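Local coordinates for blue-light-activated histidine kinase 2 (Erythrobacter litoralis HTCC2594, PDB 4R39), which acts as a light-sensing kinase that phosphorylates protein histidine from ATP and takes part in the light-dependent increase of bacterial virulence, at residues Asn32-Ile37 with Arg191-Gly196; Arg163-Asp168 with Ile211-Ile216; Cys177-Glu182 with Ala199-Thr204. All coordinates share one frame; numbering follows the deposited sequence.

Contact 1: residues Asn32-Ile37 with Arg191-Gly196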
loop_
_atom_site.group_PDB
_atom_site.type_symbol
_atom_site.label_atom_id
_atom_site.label_comp_id
_atom_site.label_asym_id
_atom_site.label_seq_id
_atom_site.Cartn_x
_atom_site.Cartn_y
_atom_site.Cartn_z
ATOM N N ASN A 32 7.236 12.827 8.009
ATOM C CA ASN A 32 6.441 12.291 9.117
ATOM C C ASN A 32 6.518 10.760 9.195
ATOM O O ASN A 32 7.567 10.191 8.900
ATOM C CB ASN A 32 4.996 12.799 9.034
ATOM C CG ASN A 32 4.885 14.289 9.319
ATOM O OD1 ASN A 32 5.882 15.017 9.291
ATOM N ND2 ASN A 32 3.671 14.748 9.603
ATOM N N HIS A 33 5.430 10.104 9.600
ATOM C CA HIS A 33 5.424 8.650 9.770
ATOM C C HIS A 33 5.948 7.933 8.530
ATOM O O HIS A 33 6.728 6.993 8.636
ATOM C CB HIS A 33 4.013 8.140 10.087
ATOM C CG HIS A 33 3.626 8.262 11.529
ATOM N ND1 HIS A 33 2.358 7.968 11.982
ATOM C CD2 HIS A 33 4.339 8.634 12.619
ATOM C CE1 HIS A 33 2.304 8.158 13.288
ATOM N NE2 HIS A 33 3.493 8.563 13.700
ATOM N N LEU A 34 5.525 8.391 7.357
ATOM C CA LEU A 34 5.930 7.766 6.102
ATOM C C LEU A 34 7.452 7.751 5.952
ATOM O O LEU A 34 8.036 6.711 5.655
ATOM C CB LEU A 34 5.277 8.486 4.920
ATOM C CG LEU A 34 5.604 7.984 3.511
ATOM C CD1 LEU A 34 5.355 6.488 3.356
ATOM C CD2 LEU A 34 4.779 8.759 2.499
ATOM N N ALA A 35 8.088 8.897 6.172
ATOM C CA ALA A 35 9.545 8.984 6.123
ATOM C C ALA A 35 10.185 8.018 7.117
ATOM O O ALA A 35 11.152 7.328 6.786
ATOM C CB ALA A 35 10.004 10.408 6.400
ATOM N N MET A 36 9.647 7.977 8.335
ATOM C CA MET A 36 10.123 7.046 9.352
ATOM C C MET A 36 10.017 5.616 8.835
ATOM O O MET A 36 10.986 4.862 8.895
ATOM C CB MET A 36 9.323 7.193 10.652
ATOM C CG MET A 36 9.500 8.536 11.353
ATOM S SD MET A 36 8.267 8.836 12.639
ATOM C CE MET A 36 8.192 10.628 12.640
ATOM N N ILE A 37 8.842 5.255 8.321
ATOM C CA ILE A 37 8.613 3.913 7.785
ATOM C C ILE A 37 9.683 3.550 6.759
ATOM O O ILE A 37 10.255 2.465 6.817
ATOM C CB ILE A 37 7.207 3.766 7.146
ATOM C CG1 ILE A 37 6.109 3.909 8.205
ATOM C CG2 ILE A 37 7.058 2.403 6.476
ATOM C CD1 ILE A 37 4.716 4.128 7.627
ATOM N N ARG A 191 -2.778 2.041 10.147
ATOM C CA ARG A 191 -3.376 3.110 10.936
ATOM C C ARG A 191 -2.631 4.427 10.750
ATOM O O ARG A 191 -3.236 5.494 10.761
ATOM C CB ARG A 191 -3.435 2.726 12.416
ATOM C CG ARG A 191 -4.604 1.812 12.748
ATOM C CD ARG A 191 -4.685 1.458 14.230
ATOM N NE ARG A 191 -3.671 2.125 15.047
ATOM C CZ ARG A 191 -2.653 1.516 15.652
ATOM N NH1 ARG A 191 -2.476 0.202 15.558
ATOM N NH2 ARG A 191 -1.799 2.233 16.368
ATOM N N GLN A 192 -1.319 4.351 10.567
ATOM C CA GLN A 192 -0.510 5.553 10.407
ATOM C C GLN A 192 -0.777 6.206 9.056
ATOM O O GLN A 192 -1.040 7.404 8.979
ATOM C CB GLN A 192 0.977 5.222 10.559
ATOM C CG GLN A 192 1.367 4.832 11.983
ATOM C CD GLN A 192 2.780 4.281 12.090
ATOM O OE1 GLN A 192 3.420 3.968 11.086
ATOM N NE2 GLN A 192 3.272 4.156 13.317
ATOM N N LEU A 193 -0.721 5.409 7.995
ATOM C CA LEU A 193 -0.869 5.925 6.642
ATOM C C LEU A 193 -2.262 6.499 6.394
ATOM O O LEU A 193 -2.410 7.503 5.697
ATOM C CB LEU A 193 -0.566 4.826 5.629
ATOM C CG LEU A 193 0.816 4.187 5.772
ATOM C CD1 LEU A 193 0.961 3.047 4.780
ATOM C CD2 LEU A 193 1.925 5.210 5.583
ATOM N N VAL A 194 -3.279 5.856 6.957
ATOM C CA VAL A 194 -4.640 6.367 6.862
ATOM C C VAL A 194 -4.701 7.753 7.489
ATOM O O VAL A 194 -5.372 8.652 6.978
ATOM C CB VAL A 194 -5.648 5.419 7.558
ATOM C CG1 VAL A 194 -7.001 6.109 7.789
ATOM C CG2 VAL A 194 -5.833 4.156 6.728
ATOM N N GLN A 195 -3.989 7.921 8.598
ATOM C CA GLN A 195 -3.984 9.191 9.309
ATOM C C GLN A 195 -3.260 10.264 8.495
ATOM O O GLN A 195 -3.688 11.414 8.457
ATOM C CB GLN A 195 -3.330 9.022 10.680
ATOM C CG GLN A 195 -3.717 10.092 11.682
ATOM C CD GLN A 195 -3.087 9.871 13.040
ATOM O OE1 GLN A 195 -3.742 9.406 13.976
ATOM N NE2 GLN A 195 -1.806 10.203 13.158
ATOM N N GLY A 196 -2.170 9.877 7.841
ATOM C CA GLY A 196 -1.390 10.802 7.036
ATOM C C GLY A 196 -2.123 11.259 5.787
ATOM O O GLY A 196 -1.807 12.300 5.214
#
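Ile37 N donates to His33 O at 2.8 Å, an ordinary helical bond that puts the two residues one turn apart on the side of helix 32-48 facing Gln192 and Leu193. No hydrogen bond crosses between the helices; the contact is made by packing. The ring of His33 carries its partly exposed margin. Its CG lies beside the backbone N (chi1 -82°), which swings the imidazole out over the Gln192 chain, ND1 coming to 3.3 Å from Gln192 CG and CE1 to 3.7 Å from the same carbon. Ring and glutamine chain cross at about a right angle. The amide lies over one face of the imidazole, with NE2 4.1 Å above the plane and displaced toward the rim; the two planes are 38° apart, too far from parallel for a flat stack.

The segments belong to different parts of the histidine kinase catalytic module, the C-terminal piece of the photoreceptor. Helix 32-48 lies in the phosphotransfer helical region and follows His28, the predicted phosphorylation site, whereas helix 185-196 belongs to the Bergerat-fold ATP-binding domain. The short helical segments run roughly antiparallel, at 141°, with their axes 9.6 Å apart at the closest point.

Toward the interior methyl groups take over. Ile37 and Gln192 pass each other in opposite directions, bringing the Ile37 CD1 methyl to 3.7 Å from Gln192 OE1. The same methyl meets Leu193 CD2 at 3.6 Å, and a second methyl, Leu34 CD1, reaches that CD2 more loosely at 4.3 Å. Ile37, Leu34 and Leu193 are all buried, and Leu34 and Leu193 both also touch Leu128 of helix 120-140, a third helix bordering this apolar corner.

Contact 2: residues Arg163-Asp168 with Ile211-Ile216. With ANP (phosphoaminophosphonic acid-adenylate ester), chain F.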
loop_
_atom_site.group_PDB
_atom_site.type_symbol
_atom_site.label_atom_id
_atom_site.label_comp_id
_atom_site.label_asym_id
_atom_site.label_seq_id
_atom_site.Cartn_x
_atom_site.Cartn_y
_atom_site.Cartn_z
ATOM N N ARG A 163 -11.979 6.536 -3.483
ATOM C CA ARG A 163 -12.334 5.385 -2.665
ATOM C C ARG A 163 -11.546 4.172 -3.103
ATOM O O ARG A 163 -11.623 3.761 -4.260
ATOM C CB ARG A 163 -13.823 5.073 -2.761
ATOM C CG ARG A 163 -14.221 3.841 -1.969
ATOM C CD ARG A 163 -15.718 3.773 -1.773
ATOM N NE ARG A 163 -16.220 4.919 -1.024
ATOM C CZ ARG A 163 -17.506 5.227 -0.905
ATOM N NH1 ARG A 163 -18.427 4.474 -1.493
ATOM N NH2 ARG A 163 -17.874 6.291 -0.204
ATOM N N VAL A 164 -10.789 3.607 -2.169
ATOM C CA VAL A 164 -10.033 2.388 -2.419
ATOM C C VAL A 164 -10.656 1.248 -1.624
ATOM O O VAL A 164 -10.825 1.349 -0.412
ATOM C CB VAL A 164 -8.553 2.562 -2.039
ATOM C CG1 VAL A 164 -7.774 1.285 -2.319
ATOM C CG2 VAL A 164 -7.949 3.729 -2.807
ATOM N N THR A 165 -11.001 0.169 -2.323
ATOM C CA THR A 165 -11.659 -0.984 -1.719
ATOM C C THR A 165 -10.861 -2.258 -1.952
ATOM O O THR A 165 -10.324 -2.469 -3.038
ATOM C CB THR A 165 -13.067 -1.196 -2.318
ATOM O OG1 THR A 165 -13.865 -0.030 -2.099
ATOM C CG2 THR A 165 -13.767 -2.411 -1.689
ATOM N N VAL A 166 -10.793 -3.102 -0.927
ATOM C CA VAL A 166 -10.289 -4.464 -1.078
ATOM C C VAL A 166 -11.317 -5.426 -0.494
ATOM O O VAL A 166 -11.674 -5.327 0.674
ATOM C CB VAL A 166 -8.912 -4.645 -0.414
ATOM C CG1 VAL A 166 -8.474 -6.108 -0.466
ATOM C CG2 VAL A 166 -7.883 -3.755 -1.102
ATOM N N GLU A 167 -11.780 -6.352 -1.326
ATOM C CA GLU A 167 -12.925 -7.205 -1.028
ATOM C C GLU A 167 -12.541 -8.688 -1.057
ATOM O O GLU A 167 -11.937 -9.135 -2.020
ATOM C CB GLU A 167 -13.994 -6.971 -2.100
ATOM C CG GLU A 167 -15.211 -6.157 -1.682
ATOM C CD GLU A 167 -16.337 -6.230 -2.706
ATOM O OE1 GLU A 167 -16.262 -7.089 -3.614
ATOM O OE2 GLU A 167 -17.297 -5.432 -2.602
ATOM N N ASP A 168 -12.899 -9.442 -0.019
ATOM C CA ASP A 168 -12.768 -10.906 -0.017
ATOM C C ASP A 168 -14.128 -11.566 -0.027
ATOM O O ASP A 168 -15.110 -10.970 0.405
ATOM C CB ASP A 168 -12.140 -11.418 1.277
ATOM C CG ASP A 168 -10.759 -10.925 1.490
ATOM O OD1 ASP A 168 -10.010 -10.865 0.499
ATOM O OD2 ASP A 168 -10.426 -10.614 2.652
ATOM N N ILE A 211 -14.430 -6.861 3.901
ATOM C CA ILE A 211 -14.456 -5.700 3.018
ATOM C C ILE A 211 -13.817 -4.502 3.695
ATOM O O ILE A 211 -14.287 -4.049 4.735
ATOM C CB ILE A 211 -15.884 -5.309 2.624
ATOM C CG1 ILE A 211 -16.593 -6.499 1.974
ATOM C CG2 ILE A 211 -15.855 -4.093 1.693
ATOM C CD1 ILE A 211 -18.026 -6.215 1.582
ATOM N N VAL A 212 -12.758 -3.984 3.083
ATOM C CA VAL A 212 -12.074 -2.796 3.579
ATOM C C VAL A 212 -12.289 -1.636 2.615
ATOM O O VAL A 212 -12.107 -1.788 1.410
ATOM C CB VAL A 212 -10.569 -3.043 3.724
ATOM C CG1 VAL A 212 -9.888 -1.835 4.347
ATOM C CG2 VAL A 212 -10.323 -4.292 4.558
ATOM N N ASN A 213 -12.675 -0.485 3.158
ATOM C CA ASN A 213 -12.897 0.718 2.366
ATOM C C ASN A 213 -12.173 1.907 2.955
ATOM O O ASN A 213 -12.376 2.243 4.117
ATOM C CB ASN A 213 -14.385 1.044 2.287
ATOM C CG ASN A 213 -15.109 0.193 1.276
ATOM O OD1 ASN A 213 -15.001 0.418 0.071
ATOM N ND2 ASN A 213 -15.864 -0.785 1.756
ATOM N N ILE A 214 -11.330 2.538 2.148
ATOM C CA ILE A 214 -10.644 3.756 2.552
ATOM C C ILE A 214 -11.139 4.893 1.678
ATOM O O ILE A 214 -11.008 4.839 0.460
ATOM C CB ILE A 214 -9.117 3.646 2.412
ATOM C CG1 ILE A 214 -8.591 2.428 3.174
ATOM C CG2 ILE A 214 -8.444 4.896 2.956
ATOM C CD1 ILE A 214 -8.647 1.135 2.394
ATOM N N ASP A 215 -11.723 5.906 2.305
ATOM C CA ASP A 215 -12.131 7.114 1.599
ATOM C C ASP A 215 -11.059 8.180 1.789
ATOM O O ASP A 215 -10.739 8.550 2.920
ATOM C CB ASP A 215 -13.492 7.607 2.104
ATOM C CG ASP A 215 -14.665 6.887 1.442
ATOM O OD1 ASP A 215 -14.576 6.568 0.235
ATOM O OD2 ASP A 215 -15.682 6.645 2.129
ATOM N N ILE A 216 -10.511 8.670 0.677
ATOM C CA ILE A 216 -9.363 9.576 0.708
ATOM C C ILE A 216 -9.685 10.911 0.032
ATOM O O ILE A 216 -10.164 10.927 -1.101
ATOM C CB ILE A 216 -8.151 8.939 0.003
ATOM C CG1 ILE A 216 -7.806 7.598 0.663
ATOM C CG2 ILE A 216 -6.950 9.877 0.049
ATOM C CD1 ILE A 216 -6.973 6.681 -0.201
HETATM P PG ANP F . 2.140 -8.473 8.780
HETATM O O1G ANP F . 3.032 -7.581 9.576
HETATM O O2G ANP F . 0.929 -7.645 8.210
HETATM O O3G ANP F . 2.964 -9.070 7.571
HETATM P PB ANP F . -0.111 -9.792 9.827
HETATM O O1B ANP F . -0.527 -11.066 10.481
HETATM O O2B ANP F . -0.701 -9.766 8.382
HETATM N N3B ANP F . 1.568 -9.719 9.775
HETATM P PA ANP F . -1.895 -7.726 10.212
HETATM O O1A ANP F . -1.746 -7.234 8.826
HETATM O O2A ANP F . -2.069 -6.614 11.251
HETATM O O3A ANP F . -0.630 -8.580 10.667
HETATM O "O5'" ANP F . -3.110 -8.725 10.269
HETATM C "C5'" ANP F . -3.732 -9.007 11.532
HETATM C "C4'" ANP F . -4.416 -10.349 11.478
HETATM O "O4'" ANP F . -5.763 -10.184 10.988
HETATM C "C3'" ANP F . -3.791 -11.395 10.562
HETATM O "O3'" ANP F . -2.746 -12.096 11.228
HETATM C "C2'" ANP F . -4.976 -12.308 10.254
HETATM O "O2'" ANP F . -5.156 -13.284 11.274
HETATM C "C1'" ANP F . -6.154 -11.323 10.242
HETATM N N9 ANP F . -6.559 -10.874 8.914
HETATM C C8 ANP F . -6.152 -9.735 8.266
HETATM N N7 ANP F . -6.691 -9.572 7.083
HETATM C C5 ANP F . -7.511 -10.683 6.940
HETATM C C6 ANP F . -8.363 -11.106 5.903
HETATM N N6 ANP F . -8.535 -10.434 4.762
HETATM N N1 ANP F . -9.043 -12.259 6.081
HETATM C C2 ANP F . -8.875 -12.937 7.221
HETATM N N3 ANP F . -8.102 -12.636 8.267
HETATM C C4 ANP F . -7.442 -11.490 8.063
#
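Val164 and Ile214 form one of the two hydrogen-bonded pairs of these tightly joined antiparallel strands, each donating its N-H to the other's carbonyl at 2.9 Å. Val166 and Val212 make the second, both bonds at 3.0 Å. The side chains of these four residues lie on the buried face, where Val164, Val166 and Val212 pack on helix 120-140; Val164 CG2 also touches Ile216 CD1 at 4.1 Å. This is the helix-on-sheet layering of the Bergerat fold, with strands 161-168 and 211-217 adjacent in its mixed sheet.

The other face is more open and largely polar. Arg163, bent at chi3 (-61°), lies alongside Asp215 and grips it side-on: NE reaches OD1 at 2.6 Å, in the guanidinium plane and on the syn lone pair, while NH2 meets OD2 at 3.2 Å from a tilted position. Thr165 OG1 comes up beside Asn213 OD1, at a separation too short to be trusted in detail. Glu167 lays its CG against Ile211 CG1 at 3.9 Å, while its carboxylate pairs with Arg153.

Beyond the paired residues, at the nucleotide end of strand 161-168, Asp168 OD2 accepts a hydrogen bond from the adenine N6 of the bound ATP analogue at 2.8 Å.

Contact 3: residues Cys177-Glu182 with Ala199-Thr204. With ANP (phosphoaminophosphonic acid-adenylate ester), chain F.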
loop_
_atom_site.group_PDB
_atom_site.type_symbol
_atom_site.label_atom_id
_atom_site.label_comp_id
_atom_site.label_asym_id
_atom_site.label_seq_id
_atom_site.Cartn_x
_atom_site.Cartn_y
_atom_site.Cartn_z
ATOM N N CYS A 177 -10.378 -10.184 16.979
ATOM C CA CYS A 177 -9.439 -9.242 16.375
ATOM C C CYS A 177 -10.167 -8.061 15.739
ATOM O O CYS A 177 -10.939 -8.233 14.795
ATOM C CB CYS A 177 -8.579 -9.940 15.321
ATOM S SG CYS A 177 -7.193 -8.934 14.736
ATOM N N ASP A 178 -9.908 -6.865 16.261
ATOM C CA ASP A 178 -10.550 -5.650 15.770
ATOM C C ASP A 178 -9.585 -4.881 14.879
ATOM O O ASP A 178 -9.200 -3.747 15.179
ATOM C CB ASP A 178 -11.003 -4.767 16.934
ATOM C CG ASP A 178 -11.824 -3.570 16.475
ATOM O OD1 ASP A 178 -12.677 -3.738 15.576
ATOM O OD2 ASP A 178 -11.608 -2.458 17.005
ATOM N N TRP A 179 -9.195 -5.519 13.783
ATOM C CA TRP A 179 -8.247 -4.939 12.846
ATOM C C TRP A 179 -8.849 -3.677 12.227
ATOM O O TRP A 179 -10.044 -3.648 11.926
ATOM C CB TRP A 179 -7.920 -5.980 11.775
ATOM C CG TRP A 179 -6.868 -5.583 10.805
ATOM C CD1 TRP A 179 -5.542 -5.895 10.859
ATOM C CD2 TRP A 179 -7.053 -4.811 9.615
ATOM N NE1 TRP A 179 -4.886 -5.358 9.775
ATOM C CE2 TRP A 179 -5.792 -4.687 8.999
ATOM C CE3 TRP A 179 -8.159 -4.208 9.014
ATOM C CZ2 TRP A 179 -5.611 -3.988 7.815
ATOM C CZ3 TRP A 179 -7.978 -3.513 7.840
ATOM C CH2 TRP A 179 -6.713 -3.410 7.250
ATOM N N PRO A 180 -8.033 -2.627 12.023
ATOM C CA PRO A 180 -6.589 -2.525 12.266
ATOM C C PRO A 180 -6.183 -1.938 13.621
ATOM O O PRO A 180 -4.996 -1.678 13.801
ATOM C CB PRO A 180 -6.131 -1.592 11.149
ATOM C CG PRO A 180 -7.278 -0.666 10.973
ATOM C CD PRO A 180 -8.526 -1.477 11.245
ATOM N N ASN A 181 -7.112 -1.736 14.550
ATOM C CA ASN A 181 -6.734 -1.273 15.886
ATOM C C ASN A 181 -5.924 -2.343 16.606
ATOM O O ASN A 181 -5.015 -2.039 17.376
ATOM C CB ASN A 181 -7.961 -0.904 16.715
ATOM C CG ASN A 181 -8.728 0.259 16.127
ATOM O OD1 ASN A 181 -8.216 1.375 16.044
ATOM N ND2 ASN A 181 -9.966 0.007 15.721
ATOM N N GLU A 182 -6.276 -3.600 16.351
ATOM C CA GLU A 182 -5.507 -4.737 16.832
ATOM C C GLU A 182 -4.861 -5.402 15.627
ATOM O O GLU A 182 -5.403 -5.362 14.524
ATOM C CB GLU A 182 -6.409 -5.748 17.545
ATOM C CG GLU A 182 -7.207 -5.185 18.712
ATOM C CD GLU A 182 -8.110 -6.224 19.354
ATOM O OE1 GLU A 182 -8.821 -6.932 18.613
ATOM O OE2 GLU A 182 -8.107 -6.337 20.599
ATOM N N ALA A 199 -7.633 10.309 5.674
ATOM C CA ALA A 199 -8.631 9.383 5.145
ATOM C C ALA A 199 -9.475 8.743 6.243
ATOM O O ALA A 199 -9.218 8.933 7.428
ATOM C CB ALA A 199 -7.943 8.300 4.335
ATOM N N GLU A 200 -10.479 7.981 5.823
ATOM C CA GLU A 200 -11.334 7.221 6.725
ATOM C C GLU A 200 -11.279 5.764 6.299
ATOM O O GLU A 200 -11.496 5.459 5.134
ATOM C CB GLU A 200 -12.784 7.695 6.630
ATOM C CG GLU A 200 -12.978 9.209 6.678
ATOM C CD GLU A 200 -13.031 9.767 8.089
ATOM O OE1 GLU A 200 -13.398 9.020 9.024
ATOM O OE2 GLU A 200 -12.708 10.963 8.260
ATOM N N LEU A 201 -10.993 4.872 7.242
ATOM C CA LEU A 201 -10.976 3.439 6.965
ATOM C C LEU A 201 -12.157 2.767 7.658
ATOM O O LEU A 201 -12.534 3.147 8.766
ATOM C CB LEU A 201 -9.658 2.823 7.439
ATOM C CG LEU A 201 -9.377 1.375 7.025
ATOM C CD1 LEU A 201 -7.878 1.149 6.889
ATOM C CD2 LEU A 201 -9.966 0.385 8.022
ATOM N N ASN A 202 -12.741 1.780 6.986
ATOM C CA ASN A 202 -13.840 0.991 7.536
ATOM C C ASN A 202 -13.672 -0.477 7.175
ATOM O O ASN A 202 -13.092 -0.796 6.143
ATOM C CB ASN A 202 -15.183 1.493 7.011
ATOM C CG ASN A 202 -15.597 2.813 7.629
ATOM O OD1 ASN A 202 -16.038 2.863 8.782
ATOM N ND2 ASN A 202 -15.473 3.891 6.861
ATOM N N VAL A 203 -14.187 -1.363 8.024
ATOM C CA VAL A 203 -14.035 -2.803 7.826
ATOM C C VAL A 203 -15.326 -3.546 8.130
ATOM O O VAL A 203 -16.030 -3.217 9.083
ATOM C CB VAL A 203 -12.942 -3.393 8.738
ATOM C CG1 VAL A 203 -12.615 -4.827 8.315
ATOM C CG2 VAL A 203 -11.692 -2.528 8.710
ATOM N N THR A 204 -15.600 -4.568 7.330
ATOM C CA THR A 204 -16.815 -5.366 7.435
ATOM C C THR A 204 -16.428 -6.846 7.476
ATOM O O THR A 204 -15.673 -7.303 6.624
ATOM C CB THR A 204 -17.726 -5.074 6.226
ATOM O OG1 THR A 204 -18.265 -3.751 6.340
ATOM C CG2 THR A 204 -18.864 -6.075 6.124
HETATM P PG ANP F . 2.140 -8.473 8.780
HETATM O O1G ANP F . 3.032 -7.581 9.576
HETATM O O2G ANP F . 0.929 -7.645 8.210
HETATM O O3G ANP F . 2.964 -9.070 7.571
HETATM P PB ANP F . -0.111 -9.792 9.827
HETATM O O1B ANP F . -0.527 -11.066 10.481
HETATM O O2B ANP F . -0.701 -9.766 8.382
HETATM N N3B ANP F . 1.568 -9.719 9.775
HETATM P PA ANP F . -1.895 -7.726 10.212
HETATM O O1A ANP F . -1.746 -7.234 8.826
HETATM O O2A ANP F . -2.069 -6.614 11.251
HETATM O O3A ANP F . -0.630 -8.580 10.667
HETATM O "O5'" ANP F . -3.110 -8.725 10.269
HETATM C "C5'" ANP F . -3.732 -9.007 11.532
HETATM C "C4'" ANP F . -4.416 -10.349 11.478
HETATM O "O4'" ANP F . -5.763 -10.184 10.988
HETATM C "C3'" ANP F . -3.791 -11.395 10.562
HETATM O "O3'" ANP F . -2.746 -12.096 11.228
HETATM C "C2'" ANP F . -4.976 -12.308 10.254
HETATM O "O2'" ANP F . -5.156 -13.284 11.274
HETATM C "C1'" ANP F . -6.154 -11.323 10.242
HETATM N N9 ANP F . -6.559 -10.874 8.914
HETATM C C8 ANP F . -6.152 -9.735 8.266
HETATM N N7 ANP F . -6.691 -9.572 7.083
HETATM C C5 ANP F . -7.511 -10.683 6.940
HETATM C C6 ANP F . -8.363 -11.106 5.903
HETATM N N6 ANP F . -8.535 -10.434 4.762
HETATM N N1 ANP F . -9.043 -12.259 6.081
HETATM C C2 ANP F . -8.875 -12.937 7.221
HETATM N N3 ANP F . -8.102 -12.636 8.267
HETATM C C4 ANP F . -7.442 -11.490 8.063
#
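The loop between strand 161-168 and helix 185-196 runs beside the bound ATP analogue, and here its Trp179 and Pro180 rest on Leu201 and Val203 of the edge strand 200-204. No hydrogen bond joins the segments. Trp179 holds CG opposite its own backbone N (chi1 -175°), which carries the indole between strand and nucleotide. The benzo end meets Val203 edge-on: CG2 lies near the ring plane, 3.9 Å from CE3, and the two side chains cross at about a right angle. The same methyl stands 3.8 Å from the carbonyl O of Trp179. At the pyrrole end NE1 is 3.4 Å from O2A of the alpha-phosphate, near the indole plane.

A cis peptide bond joins Trp179 to Pro180 and folds the proline back on the indole, with CB 3.6 Å above the ring plane over its centre. From there Pro180 CD reaches Leu201 CD2 at 4.0 Å and Val203 CG2 at 4.2 Å, the proline and the two strand side chains running past one another in opposite senses. Val133 and Asn136 of helix 120-140 also touch the indole, and Asn136 itself hydrogen-bonds the nucleotide. The side chain of Trp179 lies about 6 Å from the bound magnesium ion, in the nucleotide cleft of a Bergerat-fold kinase.

Along the chain the segments come as 32-37, 163-168, 177-182, 191-196, 199-204 and 211-216, so contact 3 lies within the span of contact 2, while contact 1 alternates with both. Contacts 2 and 3 are close, their centres 11 Å apart: strands 200-204 and 211-217 are neighbours in one mixed sheet, and both contacts touch the nucleotide, from the adenine side and the phosphate side. Contact 1 lies 18 Å from contact 2 and 16 Å from contact 3, centre to centre, but Val194 packs on Leu201 and Arg191 on Pro180. Helix 185-196 thus physically connects the nucleotide cleft with the helix that follows the predicted phosphorylation site, His28.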